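Local structure of substrate binding periplasmic protein (Ralstonia solanacearum, 3LOP) at residues Phe119-Ser124 and Leu252-Pro257; Gln126-Lys131 and Gly227-Asp232. The protein probably binds leucine or a similar aliphatic amino acid between two lobes, as a periplasmic receptor for an uptake system. One frame throughout, in Å; residues are numbered along the deposited sequence.

Contact 1 of 2, residues Phe119-Ser124 and Leu252-Pro257; sequences FPIKAS and LVMPNP
Ile-121, its backbone hydrogen-bonded to Ser-340, meets Met-254, a selenomethionine in this crystal, with its CG2 branch: the methyl lies 4.0 Å from Met-254 CE, and the two side chains cross at about a right angle. The selenomethionine chain bends at chi3 (134°), which sets the terminal CE against the first segment. Met-254 CE also touches Lys-122, 3.7 Å from its CB. Lys-122 CB thus meets two residues of the partner segment, since Val-253 CG2 approaches it to 3.9 Å. Lys-122 starts toward Val-253, but its chain then runs on past the contact; chi4 (84°) turns NZ, which makes a weak hydrogen bond to Ser-229 OG. The side chain of Lys-122 also comes to about 3 Å from a bound magnesium ion. Here the example is consistent with the hinge of a type I periplasmic binding protein: residues 119-124 carry the chain out of the five-stranded sheet of one lobe into helix 125-138 of the other, and residues 252-257 form a second crossing. Ala-123 takes up the other fork of Val-253, with its CB 3.8 Å from Val-253 CG1, and one branched residue is thereby shared by two consecutive residues of the opposing loop. Polar linkage comes through a water molecule, which accepts from Ala-123 N at 3.0 Å and donates to Val-253 O at 2.8 Å. Ser-124, turned away from this packing, caps the helix that follows through its OG and Gln-127 N.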
loop_
_atom_site.group_PDB
_atom_site.type_symbol
_atom_site.label_atom_id
_atom_site.label_comp_id
_atom_site.label_asym_id
_atom_site.label_seq_id
_atom_site.Cartn_x
_atom_site.Cartn_y
_atom_site.Cartn_z
ATOM N N PHE A 119 1.116 -11.236 -6.860
ATOM C CA PHE A 119 0.253 -11.700 -5.780
ATOM C C PHE A 119 -0.201 -10.581 -4.847
ATOM O O PHE A 119 0.391 -10.361 -3.785
ATOM C CB PHE A 119 0.974 -12.781 -4.965
ATOM C CG PHE A 119 1.286 -14.026 -5.750
ATOM C CD1 PHE A 119 2.366 -14.067 -6.628
ATOM C CD2 PHE A 119 0.482 -15.154 -5.621
ATOM C CE1 PHE A 119 2.638 -15.218 -7.366
ATOM C CE2 PHE A 119 0.745 -16.311 -6.353
ATOM C CZ PHE A 119 1.823 -16.343 -7.227
ATOM N N PRO A 120 -1.261 -9.854 -5.234
ATOM C CA PRO A 120 -1.765 -8.764 -4.396
ATOM C C PRO A 120 -2.347 -9.318 -3.103
ATOM O O PRO A 120 -3.044 -10.335 -3.111
ATOM C CB PRO A 120 -2.830 -8.118 -5.280
ATOM C CG PRO A 120 -3.348 -9.278 -6.087
ATOM C CD PRO A 120 -2.072 -10.006 -6.456
ATOM N N ILE A 121 -2.057 -8.648 -1.994
ATOM C CA ILE A 121 -2.568 -9.083 -0.703
ATOM C C ILE A 121 -3.749 -8.232 -0.243
ATOM O O ILE A 121 -4.856 -8.734 -0.070
ATOM C CB ILE A 121 -1.464 -9.030 0.377
ATOM C CG1 ILE A 121 -0.389 -10.078 0.070
ATOM C CG2 ILE A 121 -2.067 -9.257 1.761
ATOM C CD1 ILE A 121 0.801 -10.043 1.024
ATOM N N LYS A 122 -3.517 -6.938 -0.074
ATOM C CA LYS A 122 -4.571 -6.057 0.414
ATOM C C LYS A 122 -5.759 -5.851 -0.518
ATOM O O LYS A 122 -5.642 -5.962 -1.744
ATOM C CB LYS A 122 -3.975 -4.700 0.801
ATOM C CG LYS A 122 -3.473 -3.858 -0.352
ATOM C CD LYS A 122 -2.469 -2.830 0.161
ATOM C CE LYS A 122 -2.055 -1.838 -0.913
ATOM N NZ LYS A 122 -3.035 -0.720 -1.035
ATOM N N ALA A 123 -6.911 -5.571 0.087
ATOM C CA ALA A 123 -8.132 -5.305 -0.663
ATOM C C ALA A 123 -7.784 -4.192 -1.647
ATOM O O ALA A 123 -6.971 -3.318 -1.339
ATOM C CB ALA A 123 -9.245 -4.864 0.282
ATOM N N SER A 124 -8.408 -4.230 -2.820
ATOM C CA SER A 124 -8.138 -3.282 -3.902
ATOM C C SER A 124 -8.639 -1.851 -3.734
ATOM O O SER A 124 -9.469 -1.559 -2.877
ATOM C CB SER A 124 -8.722 -3.830 -5.200
ATOM O OG SER A 124 -10.135 -3.677 -5.200
ATOM N N LEU A 252 -9.650 0.744 5.911
ATOM C CA LEU A 252 -8.623 -0.091 6.516
ATOM C C LEU A 252 -8.504 -1.389 5.721
ATOM O O LEU A 252 -9.493 -2.105 5.560
ATOM C CB LEU A 252 -9.010 -0.419 7.961
ATOM C CG LEU A 252 -9.191 0.756 8.926
ATOM C CD1 LEU A 252 -9.944 0.304 10.174
ATOM C CD2 LEU A 252 -7.835 1.314 9.285
ATOM N N VAL A 253 -7.305 -1.684 5.222
ATOM C CA VAL A 253 -7.072 -2.911 4.461
ATOM C C VAL A 253 -5.938 -3.719 5.095
ATOM O O VAL A 253 -5.524 -4.759 4.580
ATOM C CB VAL A 253 -6.734 -2.607 2.980
ATOM C CG1 VAL A 253 -7.909 -1.902 2.324
ATOM C CG2 VAL A 253 -5.476 -1.761 2.880
HETATM N N MSE A 254 -5.452 -3.220 6.225
HETATM C CA MSE A 254 -4.382 -3.852 6.989
HETATM C C MSE A 254 -4.712 -3.745 8.473
HETATM O O MSE A 254 -5.554 -2.936 8.868
HETATM C CB MSE A 254 -3.056 -3.125 6.749
HETATM C CG MSE A 254 -2.335 -3.464 5.459
HETATM SE SE MSE A 254 -1.547 -5.220 5.528
HETATM C CE MSE A 254 -2.114 -5.859 3.798
ATOM N N PRO A 255 -4.070 -4.573 9.313
ATOM C CA PRO A 255 -4.336 -4.497 10.752
ATOM C C PRO A 255 -4.034 -3.056 11.180
ATOM O O PRO A 255 -3.043 -2.465 10.746
ATOM C CB PRO A 255 -3.344 -5.499 11.331
ATOM C CG PRO A 255 -3.299 -6.558 10.267
ATOM C CD PRO A 255 -3.231 -5.742 8.991
ATOM N N ASN A 256 -4.890 -2.498 12.028
ATOM C CA ASN A 256 -4.749 -1.120 12.486
ATOM C C ASN A 256 -3.704 -0.936 13.583
ATOM O O ASN A 256 -3.848 -1.476 14.675
ATOM C CB ASN A 256 -6.117 -0.630 12.974
ATOM C CG ASN A 256 -6.102 0.808 13.454
ATOM O OD1 ASN A 256 -5.110 1.519 13.322
ATOM N ND2 ASN A 256 -7.225 1.245 14.017
ATOM N N PRO A 257 -2.632 -0.175 13.300
ATOM C CA PRO A 257 -1.577 0.065 14.292
ATOM C C PRO A 257 -2.155 0.615 15.598
ATOM O O PRO A 257 -1.588 0.413 16.673
ATOM C CB PRO A 257 -0.676 1.082 13.599
ATOM C CG PRO A 257 -0.814 0.725 12.166
ATOM C CD PRO A 257 -2.295 0.473 12.018
HETATM O O HOH W 1 -7.111 -6.422 3.005
#

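Contact 2 of 2, residues Gln126-Lys131 and Gly227-Asp232; sequences QQEIDK and GLSSID. With LEU (leucine), chain B.
Glu-128 reaches from its helix to Ser-229 with both carboxylate oxygens, and hydrogen bonding dominates the contact. Ser-229 N donates to Glu-128 OE1 on the syn lone pair, at 2.8 Å and a rather bent 131°, while Ser-229 OG donates to Glu-128 OE2 over 2.7 Å, also from the syn side but 29° out of the carboxylate plane. Two donors of one residue thus grip the buried acid and fix its rotation; CD is anti to CA (chi2 -175°), and the extended chain carries the carboxylate to the turn. A water molecule stands 2.9 Å from Glu-128 OE1 and 2.7 Å from Gly-227 O, placed to donate to both, although it has more acceptors nearby than protons.

Apolar packing is slighter: Leu-228 CD2 rests 4.0 Å from Ile-129 CG1. Within the second segment, a type I turn from Leu-228 to Ile-231 is closed by Ile-231 N to Leu-228 O. It presents Ser-230 to the bound leucine, Ser-230 CB approaching the ligand CB to 3.8 Å, while Ser-230 OG is bonded to Ala-204 O.

The loop runs from strand 224-227 into helix 233-240, which Asp-232 caps. Ile-129 and Leu-228 both pack on Phe-201 of strand 199-203, and helix 152-166 flanks them through Val-161 and Leu-153, placing helix 125-138 against the four-stranded sheet of the second lobe.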
loop_
_atom_site.group_PDB
_atom_site.type_symbol
_atom_site.label_atom_id
_atom_site.label_comp_id
_atom_site.label_asym_id
_atom_site.label_seq_id
_atom_site.Cartn_x
_atom_site.Cartn_y
_atom_site.Cartn_z
ATOM N N GLN A 126 -10.510 -0.310 -5.805
ATOM C CA GLN A 126 -11.922 -0.277 -6.167
ATOM C C GLN A 126 -12.789 -0.645 -4.967
ATOM O O GLN A 126 -13.852 -0.065 -4.766
ATOM C CB GLN A 126 -12.210 -1.226 -7.330
ATOM C CG GLN A 126 -13.607 -1.049 -7.933
ATOM C CD GLN A 126 -13.849 0.362 -8.447
ATOM O OE1 GLN A 126 -13.104 0.865 -9.290
ATOM N NE2 GLN A 126 -14.896 1.008 -7.941
ATOM N N GLN A 127 -12.336 -1.606 -4.167
ATOM C CA GLN A 127 -13.092 -1.991 -2.982
ATOM C C GLN A 127 -13.124 -0.817 -2.009
ATOM O O GLN A 127 -14.156 -0.544 -1.397
ATOM C CB GLN A 127 -12.467 -3.208 -2.297
ATOM C CG GLN A 127 -12.557 -4.498 -3.091
ATOM C CD GLN A 127 -12.024 -5.684 -2.310
ATOM O OE1 GLN A 127 -12.695 -6.209 -1.417
ATOM N NE2 GLN A 127 -10.805 -6.100 -2.625
ATOM N N GLU A 128 -11.991 -0.130 -1.869
ATOM C CA GLU A 128 -11.890 1.027 -0.981
ATOM C C GLU A 128 -12.838 2.130 -1.447
ATOM O O GLU A 128 -13.589 2.701 -0.653
ATOM C CB GLU A 128 -10.465 1.592 -0.982
ATOM C CG GLU A 128 -9.400 0.722 -0.334
ATOM C CD GLU A 128 -8.054 1.430 -0.293
ATOM O OE1 GLU A 128 -8.007 2.573 0.209
ATOM O OE2 GLU A 128 -7.048 0.853 -0.758
ATOM N N ILE A 129 -12.789 2.424 -2.742
ATOM C CA ILE A 129 -13.620 3.464 -3.331
ATOM C C ILE A 129 -15.106 3.141 -3.204
ATOM O O ILE A 129 -15.900 3.995 -2.807
ATOM C CB ILE A 129 -13.237 3.688 -4.813
ATOM C CG1 ILE A 129 -11.817 4.259 -4.884
ATOM C CG2 ILE A 129 -14.227 4.631 -5.480
ATOM C CD1 ILE A 129 -11.247 4.360 -6.286
ATOM N N ASP A 130 -15.486 1.910 -3.530
ATOM C CA ASP A 130 -16.886 1.518 -3.413
ATOM C C ASP A 130 -17.386 1.751 -1.993
ATOM O O ASP A 130 -18.424 2.378 -1.780
ATOM C CB ASP A 130 -17.073 0.034 -3.758
ATOM C CG ASP A 130 -16.976 -0.239 -5.243
ATOM O OD1 ASP A 130 -17.278 0.675 -6.040
ATOM O OD2 ASP A 130 -16.616 -1.377 -5.615
ATOM N N LYS A 131 -16.642 1.249 -1.017
ATOM C CA LYS A 131 -17.045 1.385 0.376
ATOM C C LYS A 131 -17.130 2.837 0.852
ATOM O O LYS A 131 -18.136 3.239 1.436
ATOM C CB LYS A 131 -16.090 0.591 1.271
ATOM C CG LYS A 131 -16.734 0.047 2.542
ATOM C CD LYS A 131 -15.798 -0.910 3.263
ATOM C CE LYS A 131 -16.451 -1.506 4.499
ATOM N NZ LYS A 131 -17.674 -2.280 4.158
ATOM N N GLY A 227 -9.440 9.316 1.410
ATOM C CA GLY A 227 -8.477 8.917 0.401
ATOM C C GLY A 227 -8.089 7.456 0.439
ATOM O O GLY A 227 -8.489 6.713 1.336
ATOM N N LEU A 228 -7.301 7.053 -0.553
ATOM C CA LEU A 228 -6.837 5.676 -0.688
ATOM C C LEU A 228 -5.805 5.267 0.362
ATOM O O LEU A 228 -5.176 6.114 0.996
ATOM C CB LEU A 228 -6.235 5.470 -2.080
ATOM C CG LEU A 228 -7.196 5.581 -3.266
ATOM C CD1 LEU A 228 -6.409 5.515 -4.571
ATOM C CD2 LEU A 228 -8.228 4.470 -3.198
ATOM N N SER A 229 -5.629 3.956 0.517
ATOM C CA SER A 229 -4.680 3.401 1.481
ATOM C C SER A 229 -3.229 3.697 1.108
ATOM O O SER A 229 -2.297 3.280 1.799
ATOM C CB SER A 229 -4.886 1.891 1.619
ATOM O OG SER A 229 -4.647 1.231 0.392
ATOM N N SER A 230 -3.045 4.406 0.000
ATOM C CA SER A 230 -1.715 4.804 -0.436
ATOM C C SER A 230 -1.286 5.968 0.459
ATOM O O SER A 230 -0.130 6.391 0.442
ATOM C CB SER A 230 -1.759 5.254 -1.898
ATOM O OG SER A 230 -2.797 6.199 -2.110
ATOM N N ILE A 231 -2.238 6.475 1.237
ATOM C CA ILE A 231 -1.998 7.588 2.150
ATOM C C ILE A 231 -2.071 7.122 3.605
ATOM O O ILE A 231 -3.153 6.915 4.147
ATOM C CB ILE A 231 -3.045 8.693 1.935
ATOM C CG1 ILE A 231 -3.003 9.162 0.479
ATOM C CG2 ILE A 231 -2.784 9.852 2.891
ATOM C CD1 ILE A 231 -4.206 9.981 0.057
ATOM N N ASP A 232 -0.912 6.955 4.231
ATOM C CA ASP A 232 -0.845 6.521 5.623
ATOM C C ASP A 232 -1.391 7.658 6.493
ATOM O O ASP A 232 -0.827 8.751 6.516
ATOM C CB ASP A 232 0.614 6.229 5.986
ATOM C CG ASP A 232 0.761 5.566 7.338
ATOM O OD1 ASP A 232 0.116 6.030 8.301
ATOM O OD2 ASP A 232 1.533 4.589 7.436
HETATM N N LEU B . 1.986 2.371 -4.406
HETATM C CA LEU B . 1.813 3.840 -4.225
HETATM C C LEU B . 1.853 4.191 -2.751
HETATM O O LEU B . 2.125 5.370 -2.450
HETATM C CB LEU B . 0.479 4.264 -4.814
HETATM C CG LEU B . 0.401 3.634 -6.200
HETATM C CD1 LEU B . -0.956 3.163 -6.478
HETATM C CD2 LEU B . 0.853 4.599 -7.221
HETATM O OXT LEU B . 1.609 3.283 -1.923
HETATM O O HOH W 2 -8.126 4.326 2.456
#

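In the fold
The centres of the two contacts are about 10 Å apart. Along the chain the order is 119-124, 126-131, 227-232, 252-257, so the pairing in contact 2 falls between the halves of contact 1, and the chain between those halves includes the four strands of the second lobe's sheet. Contact 1 ties the outgoing and returning linkers together; contact 2 anchors the first helix of that lobe to a pocket loop. They touch through Val-253 CG2, 3.9 Å from Ser-229 CB, and the weak bond already noted. Hinge, magnesium site and leucine pocket therefore lie close together, consistent with a receptor whose lobes close on ligand.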